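Local coordinates for extracellular solute-binding protein family 1 (Kribbella flavida, PDB 5IXP) that probably captures a solute outside the cell and hands it to an ABC transporter, as extracellular solute-binding proteins of family 1 do, at residues A[88-93]-A[311-316]; A[299-304]-A[317-322]. All blocks are in the same frame, centred on the assembly; numbering follows the deposited sequence. Where two conformers were deposited one is given.

Interaction 1 (A[88-93]-A[311-316]); sequences KSRWLD and PSTVDA. With FMT (formic acid), chain B.
The W91 indole has T313 CG2 over one face, a CH-pi contact 4.2 Å from the five-membered-ring centroid. R90 CD lies over the same face, toward the rim. At the indole edge, in plane, are K88 O and S312 OG, the latter 3.2 Å from W91 CD1. W91 NE1 donates to G110 O, and S312 OG is bonded to T111 O. The R90 guanidinium meets a formic acid, probably from the crystallisation liquor, at its edge: NE donates to FMT O2 (2.9 Å) and NH1 to FMT O1, while NH2 donates to A292 O. CG of R90, anti to the backbone N (chi1 158°), lies 3.5 Å from T313 CG2. An alanine here would remove CG, CD and the guanidinium, with its tie to A292 O, and would probably uncover the T313 methyl and part of one indole face. W91 and T313 form a single backbone bridge: V314 N donates to R90 O (3.0 Å) and L92 N to S312 O (3.2 Å), both nearly along the C=O axis. L92 CD2 packs on V314 CG1. The contact joins the loop between helices 84-87 and 93-98 to the loop after strand 310-311, beside strand 108-121 and helix 297-307.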
loop_
_atom_site.group_PDB
_atom_site.type_symbol
_atom_site.label_atom_id
_atom_site.label_comp_id
_atom_site.label_asym_id
_atom_site.label_seq_id
_atom_site.Cartn_x
_atom_site.Cartn_y
_atom_site.Cartn_z
ATOM N N LYS A 88 0.845 19.976 8.075
ATOM C CA LYS A 88 0.057 19.235 7.086
ATOM C C LYS A 88 0.660 19.257 5.678
ATOM O O LYS A 88 0.780 18.213 5.020
ATOM C CB LYS A 88 -1.365 19.811 7.073
ATOM C CG LYS A 88 -2.466 18.778 7.067
ATOM C CD LYS A 88 -3.747 19.315 7.711
ATOM C CE LYS A 88 -4.341 20.487 6.936
ATOM N NZ LYS A 88 -5.631 20.949 7.536
ATOM N N SER A 89 1.065 20.444 5.212
ATOM C CA SER A 89 1.603 20.636 3.864
ATOM C C SER A 89 2.929 19.916 3.617
ATOM O O SER A 89 3.385 19.869 2.465
ATOM C CB SER A 89 1.793 22.121 3.623
ATOM O OG SER A 89 2.530 22.655 4.704
ATOM N N ARG A 90 3.569 19.394 4.664
ATOM C CA ARG A 90 4.770 18.581 4.501
ATOM C C ARG A 90 4.485 17.325 3.688
ATOM O O ARG A 90 5.334 16.880 2.906
ATOM C CB ARG A 90 5.316 18.219 5.894
ATOM C CG ARG A 90 6.213 17.013 5.952
ATOM C CD ARG A 90 6.319 16.452 7.376
ATOM N NE ARG A 90 7.093 17.316 8.266
ATOM C CZ ARG A 90 7.422 16.996 9.514
ATOM N NH1 ARG A 90 8.141 17.835 10.245
ATOM N NH2 ARG A 90 7.039 15.825 10.026
ATOM N N TRP A 91 3.298 16.748 3.853
ATOM C CA TRP A 91 2.942 15.464 3.265
ATOM C C TRP A 91 2.081 15.633 2.018
ATOM O O TRP A 91 1.396 16.643 1.838
ATOM C CB TRP A 91 2.169 14.609 4.270
ATOM C CG TRP A 91 2.965 14.032 5.411
ATOM C CD1 TRP A 91 3.698 12.876 5.400
ATOM C CD2 TRP A 91 3.070 14.559 6.736
ATOM N NE1 TRP A 91 4.269 12.662 6.634
ATOM C CE2 TRP A 91 3.892 13.677 7.475
ATOM C CE3 TRP A 91 2.544 15.687 7.372
ATOM C CZ2 TRP A 91 4.217 13.900 8.814
ATOM C CZ3 TRP A 91 2.864 15.906 8.714
ATOM C CH2 TRP A 91 3.696 15.014 9.416
ATOM N N LEU A 92 2.118 14.609 1.160
ATOM C CA LEU A 92 1.080 14.431 0.154
ATOM C C LEU A 92 -0.288 14.497 0.818
ATOM O O LEU A 92 -0.501 13.912 1.884
ATOM C CB LEU A 92 1.256 13.083 -0.550
ATOM C CG LEU A 92 2.520 12.953 -1.397
ATOM C CD1 LEU A 92 2.858 11.501 -1.627
ATOM C CD2 LEU A 92 2.334 13.701 -2.738
ATOM N N ASP A 93 -1.218 15.221 0.190
ATOM C CA ASP A 93 -2.516 15.434 0.825
ATOM C C ASP A 93 -3.237 14.113 1.099
ATOM O O ASP A 93 -3.868 13.950 2.152
ATOM C CB ASP A 93 -3.383 16.377 -0.018
ATOM C CG ASP A 93 -3.514 15.945 -1.485
ATOM O OD1 ASP A 93 -4.210 16.672 -2.237
ATOM O OD2 ASP A 93 -2.936 14.910 -1.902
ATOM N N PRO A 311 9.671 8.020 0.509
ATOM C CA PRO A 311 9.134 9.092 1.366
ATOM C C PRO A 311 7.722 9.501 0.977
ATOM O O PRO A 311 7.323 9.425 -0.185
ATOM C CB PRO A 311 10.108 10.256 1.138
ATOM C CG PRO A 311 11.383 9.605 0.711
ATOM C CD PRO A 311 10.933 8.416 -0.135
ATOM N N SER A 312 6.964 9.953 1.974
ATOM C CA SER A 312 5.661 10.554 1.728
ATOM C C SER A 312 5.687 12.071 1.862
ATOM O O SER A 312 4.636 12.708 1.758
ATOM C CB SER A 312 4.607 9.959 2.669
ATOM O OG SER A 312 4.863 10.265 4.036
ATOM N N THR A 313 6.862 12.657 2.083
ATOM C CA THR A 313 7.007 14.092 2.288
ATOM C C THR A 313 7.473 14.740 0.988
ATOM O O THR A 313 8.507 14.349 0.429
ATOM C CB THR A 313 8.013 14.372 3.408
ATOM O OG1 THR A 313 9.215 13.621 3.164
ATOM C CG2 THR A 313 7.438 13.967 4.773
ATOM N N VAL A 314 6.724 15.741 0.517
ATOM C CA VAL A 314 6.959 16.225 -0.848
ATOM C C VAL A 314 8.330 16.878 -0.996
ATOM O O VAL A 314 8.914 16.859 -2.090
ATOM C CB VAL A 314 5.837 17.181 -1.289
ATOM C CG1 VAL A 314 4.504 16.442 -1.367
ATOM C CG2 VAL A 314 5.747 18.384 -0.350
ATOM N N ASP A 315 8.867 17.473 0.075
ATOM C CA ASP A 315 10.178 18.107 -0.041
ATOM C C ASP A 315 11.265 17.095 -0.375
ATOM O O ASP A 315 12.261 17.452 -1.011
ATOM C CB ASP A 315 10.555 18.835 1.250
ATOM C CG ASP A 315 9.781 20.118 1.452
ATOM O OD1 ASP A 315 9.038 20.512 0.541
ATOM O OD2 ASP A 315 9.919 20.732 2.539
ATOM N N ALA A 316 11.116 15.845 0.073
ATOM C CA ALA A 316 12.122 14.837 -0.226
ATOM C C ALA A 316 12.236 14.584 -1.722
ATOM O O ALA A 316 13.290 14.133 -2.188
ATOM C CB ALA A 316 11.804 13.525 0.510
HETATM C C FMT B . 8.795 20.299 7.998
HETATM O O1 FMT B . 9.650 19.973 8.818
HETATM O O2 FMT B . 8.459 19.596 7.047
HETATM O O HOH W 1 7.838 17.815 2.700
#

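Interaction 2 (A[299-304]-A[317-322]); sequences QQIKVF and YESEQV
This contact belongs to a helix-strand-helix connection: helix 297-307 runs into the short strand 310-311, and a 3-10 turn then leads to the short helix 320-323. The first turn of that short helix packs against one side of helix 297-307. I301 and F304, three residues apart, both point their CB atoms at segment 317-322. I301 reaches S319 with the tip of its longer branch. Its CG1 is anti to the carbonyl carbon (chi1 -69°) and its chi2 is extended, so CD1 comes 3.8 Å from S319 CB. The shorter branch, CG2, lies 4.2 Å from Q321 CB, and these two side chains cross at about a right angle. S319 is the N-cap of helix 320-323. Its OG, anti to the backbone N, accepts from Q321 N at 3.0 Å. The hydroxyl is thus used to close the helix start, while CB of the same residue meets the isoleucine. F304 makes the other half of the contact. Its CG is anti to the backbone N (chi1 174°), which carries the ring to the short helix. V322 CG2 sits over one face of the ring in a CH-pi contact, 4.3 Å from the centroid and offset toward the rim. At the ring edge, near its plane, Q321 O lies 3.4 Å from F304 CE2. No hydrogen bond crosses between the segments, so the join rests on apolar and ring contacts. Around it, I301 also touches A316, F304 touches P311, and V322 touches F310 and V340. A serine N-cap and an apolar helix-to-helix contact beside a sheet strand are consistent with the alpha/beta fold of the periplasmic-binding-protein clan.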
loop_
_atom_site.group_PDB
_atom_site.type_symbol
_atom_site.label_atom_id
_atom_site.label_comp_id
_atom_site.label_asym_id
_atom_site.label_seq_id
_atom_site.Cartn_x
_atom_site.Cartn_y
_atom_site.Cartn_z
ATOM N N GLN A 299 14.593 13.285 7.688
ATOM C CA GLN A 299 14.639 11.938 8.240
ATOM C C GLN A 299 14.093 10.914 7.257
ATOM O O GLN A 299 14.616 9.799 7.170
ATOM C CB GLN A 299 13.888 11.884 9.570
ATOM C CG GLN A 299 14.755 12.380 10.745
ATOM C CD GLN A 299 15.144 13.839 10.611
ATOM O OE1 GLN A 299 16.297 14.161 10.315
ATOM N NE2 GLN A 299 14.184 14.735 10.842
ATOM N N GLN A 300 13.063 11.273 6.489
ATOM C CA GLN A 300 12.574 10.323 5.495
ATOM C C GLN A 300 13.622 10.058 4.419
ATOM O O GLN A 300 13.706 8.938 3.895
ATOM C CB GLN A 300 11.261 10.818 4.893
ATOM C CG GLN A 300 10.153 10.979 5.942
ATOM C CD GLN A 300 8.790 10.568 5.411
ATOM O OE1 GLN A 300 8.678 10.072 4.298
ATOM N NE2 GLN A 300 7.755 10.780 6.202
ATOM N N ILE A 301 14.454 11.053 4.103
ATOM C CA ILE A 301 15.559 10.810 3.179
ATOM C C ILE A 301 16.572 9.847 3.790
ATOM O O ILE A 301 17.062 8.934 3.114
ATOM C CB ILE A 301 16.212 12.138 2.764
ATOM C CG1 ILE A 301 15.247 12.925 1.873
ATOM C CG2 ILE A 301 17.551 11.872 2.064
ATOM C CD1 ILE A 301 15.623 14.365 1.689
ATOM N N LYS A 302 16.900 10.020 5.076
ATOM C CA LYS A 302 17.834 9.096 5.717
ATOM C C LYS A 302 17.305 7.667 5.690
ATOM O O LYS A 302 18.057 6.723 5.414
ATOM C CB LYS A 302 18.112 9.530 7.155
ATOM C CG LYS A 302 18.841 10.841 7.273
ATOM C CD LYS A 302 18.863 11.281 8.729
ATOM C CE LYS A 302 19.275 12.724 8.888
ATOM N NZ LYS A 302 18.982 13.208 10.264
ATOM N N VAL A 303 16.010 7.490 5.974
ATOM C CA VAL A 303 15.401 6.163 5.950
ATOM C C VAL A 303 15.416 5.599 4.536
ATOM O O VAL A 303 15.703 4.412 4.328
ATOM C CB VAL A 303 13.970 6.233 6.525
ATOM C CG1 VAL A 303 13.213 4.928 6.282
ATOM C CG2 VAL A 303 13.998 6.596 8.035
ATOM N N PHE A 304 15.107 6.438 3.542
ATOM C CA PHE A 304 15.172 6.004 2.150
ATOM C C PHE A 304 16.555 5.453 1.801
ATOM O O PHE A 304 16.671 4.402 1.162
ATOM C CB PHE A 304 14.810 7.169 1.224
ATOM C CG PHE A 304 14.992 6.864 -0.239
ATOM C CD1 PHE A 304 14.066 6.084 -0.915
ATOM C CD2 PHE A 304 16.076 7.381 -0.946
ATOM C CE1 PHE A 304 14.224 5.806 -2.272
ATOM C CE2 PHE A 304 16.238 7.107 -2.296
ATOM C CZ PHE A 304 15.313 6.322 -2.960
ATOM N N TYR A 317 11.182 14.876 -2.487
ATOM C CA TYR A 317 11.219 14.646 -3.928
ATOM C C TYR A 317 12.069 15.675 -4.653
ATOM O O TYR A 317 12.326 15.509 -5.848
ATOM C CB TYR A 317 9.805 14.651 -4.518
ATOM C CG TYR A 317 8.840 13.679 -3.864
ATOM C CD1 TYR A 317 9.298 12.589 -3.124
ATOM C CD2 TYR A 317 7.466 13.854 -3.991
ATOM C CE1 TYR A 317 8.412 11.704 -2.529
ATOM C CE2 TYR A 317 6.576 12.981 -3.403
ATOM C CZ TYR A 317 7.051 11.906 -2.669
ATOM O OH TYR A 317 6.155 11.033 -2.083
ATOM N N GLU A 318 12.500 16.730 -3.971
ATOM C CA GLU A 318 13.446 17.676 -4.544
ATOM C C GLU A 318 14.885 17.264 -4.291
ATOM O O GLU A 318 15.805 17.953 -4.748
ATOM C CB GLU A 318 13.215 19.089 -3.983
ATOM C CG GLU A 318 11.757 19.486 -3.850
ATOM C CD GLU A 318 11.186 20.131 -5.099
ATOM O OE1 GLU A 318 11.553 19.718 -6.219
ATOM O OE2 GLU A 318 10.358 21.058 -4.954
ATOM N N SER A 319 15.102 16.166 -3.576
ATOM C CA SER A 319 16.444 15.712 -3.248
ATOM C C SER A 319 16.975 14.809 -4.347
ATOM O O SER A 319 16.306 13.851 -4.743
ATOM C CB SER A 319 16.458 14.951 -1.930
ATOM O OG SER A 319 17.727 14.358 -1.740
ATOM N N GLU A 320 18.192 15.098 -4.813
ATOM C CA GLU A 320 18.841 14.208 -5.765
ATOM C C GLU A 320 19.048 12.816 -5.187
ATOM O O GLU A 320 19.155 11.855 -5.951
ATOM C CB GLU A 320 20.181 14.796 -6.226
ATOM N N GLN A 321 19.124 12.678 -3.857
ATOM C CA GLN A 321 19.204 11.338 -3.278
ATOM C C GLN A 321 18.044 10.478 -3.758
ATOM O O GLN A 321 18.214 9.291 -4.060
ATOM C CB GLN A 321 19.222 11.415 -1.748
ATOM C CG GLN A 321 20.512 11.985 -1.165
ATOM C CD GLN A 321 21.722 11.127 -1.482
ATOM O OE1 GLN A 321 21.627 9.902 -1.565
ATOM N NE2 GLN A 321 22.867 11.770 -1.675
ATOM N N VAL A 322 16.860 11.076 -3.878
ATOM C CA VAL A 322 15.705 10.315 -4.349
ATOM C C VAL A 322 15.673 10.259 -5.872
ATOM O O VAL A 322 15.614 9.178 -6.464
ATOM C CB VAL A 322 14.399 10.912 -3.787
ATOM C CG1 VAL A 322 13.191 10.249 -4.439
ATOM C CG2 VAL A 322 14.351 10.760 -2.281
#

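The centres of interactions 1 and 2 are about 11 Å apart, on the same side of the chain's centre. Their segments alternate along the chain: 88-93, 299-304, 311-316, then 317-322. Segments 311-316 and 317-322 are continuous, so one connection after strand 310-311 serves both contacts. Two bonds also tie them: Q300 OE1 probably accepts from S312 N, and Y317 OH is probably bonded to P311 O. L92 CD1 packs on Y317 OH. Strand 310-311 joins the mixed sheet through strand 108-121. The connection therefore brings the 88-93 loop, far away in sequence, and helix 297-307 together beside strand 108-121.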